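Local coordinates for protein transcription regulator (Haloarcula marismortui ATCC 43049, PDB 3CRJ) that probably binds cis-regulatory DNA through a helix-turn-helix motif and controls transcription as a TetR-family repressor, at residues V159-S162 / L163-I167. Numbering follows the deposited sequence.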
loop_
_atom_site.group_PDB
_atom_site.type_symbol
_atom_site.label_atom_id
_atom_site.label_comp_id
_atom_site.label_asym_id
_atom_site.label_seq_id
_atom_site.Cartn_x
_atom_site.Cartn_y
_atom_site.Cartn_z
ATOM N N VAL A 159 -4.334 17.031 7.938
ATOM C CA VAL A 159 -3.128 17.198 7.144
ATOM C C VAL A 159 -2.160 16.031 7.355
ATOM O O VAL A 159 -1.648 15.477 6.376
ATOM C CB VAL A 159 -2.465 18.596 7.319
ATOM C CG1 VAL A 159 -1.224 18.702 6.488
ATOM C CG2 VAL A 159 -3.423 19.657 6.886
ATOM N N THR A 160 -1.925 15.600 8.593
ATOM C CA THR A 160 -0.905 14.552 8.755
ATOM C C THR A 160 -1.395 13.172 8.294
ATOM O O THR A 160 -0.614 12.359 7.799
ATOM C CB THR A 160 -0.213 14.536 10.150
ATOM O OG1 THR A 160 -0.390 13.268 10.811
ATOM C CG2 THR A 160 -0.675 15.681 11.008
ATOM N N ARG A 161 -2.693 12.937 8.430
ATOM C CA ARG A 161 -3.302 11.747 7.866
ATOM C C ARG A 161 -3.120 11.725 6.347
ATOM O O ARG A 161 -2.813 10.682 5.764
ATOM C CB ARG A 161 -4.780 11.670 8.251
ATOM C CG ARG A 161 -5.623 10.854 7.279
ATOM C CD ARG A 161 -5.114 9.410 7.110
ATOM N NE ARG A 161 -5.285 8.654 8.350
ATOM C CZ ARG A 161 -6.431 8.095 8.736
ATOM N NH1 ARG A 161 -7.520 8.183 7.968
ATOM N NH2 ARG A 161 -6.486 7.443 9.885
ATOM N N SER A 162 -3.300 12.886 5.720
ATOM C CA SER A 162 -3.031 13.055 4.311
ATOM C C SER A 162 -1.587 12.698 3.912
ATOM O O SER A 162 -1.364 11.933 2.955
ATOM C CB SER A 162 -3.358 14.475 3.892
ATOM O OG SER A 162 -4.745 14.639 3.618
ATOM N N LEU A 163 -0.605 13.221 4.636
ATOM C CA LEU A 163 0.770 12.841 4.341
ATOM C C LEU A 163 0.999 11.354 4.589
ATOM O O LEU A 163 1.875 10.728 3.953
ATOM C CB LEU A 163 1.775 13.666 5.121
ATOM C CG LEU A 163 1.840 15.138 4.753
ATOM C CD1 LEU A 163 2.602 15.897 5.814
ATOM C CD2 LEU A 163 2.520 15.289 3.416
ATOM N N LEU A 164 0.217 10.776 5.493
ATOM C CA LEU A 164 0.389 9.352 5.805
ATOM C C LEU A 164 -0.039 8.519 4.620
ATOM O O LEU A 164 0.567 7.478 4.340
ATOM C CB LEU A 164 -0.432 8.943 7.031
ATOM C CG LEU A 164 0.241 8.786 8.396
ATOM C CD1 LEU A 164 1.551 9.583 8.510
ATOM C CD2 LEU A 164 -0.757 9.178 9.513
ATOM N N THR A 165 -1.092 8.983 3.947
ATOM C CA THR A 165 -1.634 8.266 2.818
ATOM C C THR A 165 -0.655 8.297 1.656
ATOM O O THR A 165 -0.317 7.252 1.090
ATOM C CB THR A 165 -3.007 8.799 2.406
ATOM O OG1 THR A 165 -3.895 8.724 3.532
ATOM C CG2 THR A 165 -3.556 7.961 1.258
ATOM N N ILE A 166 -0.179 9.494 1.334
ATOM C CA ILE A 166 0.873 9.676 0.329
ATOM C C ILE A 166 2.009 8.710 0.651
ATOM O O ILE A 166 2.359 7.897 -0.192
ATOM C CB ILE A 166 1.323 11.175 0.216
ATOM C CG1 ILE A 166 0.165 12.013 -0.314
ATOM C CG2 ILE A 166 2.570 11.346 -0.650
ATOM C CD1 ILE A 166 0.249 13.468 0.055
ATOM N N ILE A 167 2.536 8.738 1.874
ATOM C CA ILE A 167 3.626 7.827 2.232
ATOM C C ILE A 167 3.280 6.366 1.913
ATOM O O ILE A 167 4.028 5.677 1.199
ATOM C CB ILE A 167 4.002 7.895 3.706
ATOM C CG1 ILE A 167 4.269 9.335 4.150
ATOM C CG2 ILE A 167 5.221 6.958 4.003
ATOM C CD1 ILE A 167 5.316 9.975 3.360
#
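The backbone N-H of L163 donates to V159 O, with N and O 3.0 Å apart, the first of four successive i to i+4 bonds that join the two segments within helix 156-176; its side chain continues onto helix 181-198 at A190. L164 N follows with a bond to T160 O of 2.9 Å, and the leucine's branched end lies against that same carbonyl, CD1 and CD2 each 3.6 Å from T160 O, while its side chain touches D131 and V134 of helix 121-148.

T165 illustrates how a helical threonine can bond back to the carbonyl one turn earlier. With OG1 beside the backbone N (chi1 -57°), the hydroxyl donates to R161 O at 3.2 Å; T165 N binds the same oxygen at 3.0 Å, the two donors arriving from opposite faces of the carbonyl plane. R161, bent at chi2 and chi3, passes its CD 3.8 Å from T165 OG1 and sends NH1 to a salt bridge with E182 of the second subunit. A valine here would probably cost R161 O its hydroxyl donor, leaving the bond from T165 N on one face of the carbonyl.

I166 N makes the fourth bond, to S162 O, nearly straight at 175°, and its side chain packs on I166 of the second subunit; S162 OG bonds to Y193 of its own chain and T189 of that subunit. The chemistry implies that the buried threonine hydroxyl finds an acceptor within its own helix, whereas S162 is shared between helix 181-198 and the second subunit, and R161 reaches across the dimer interface of this TetR-type C-terminal domain.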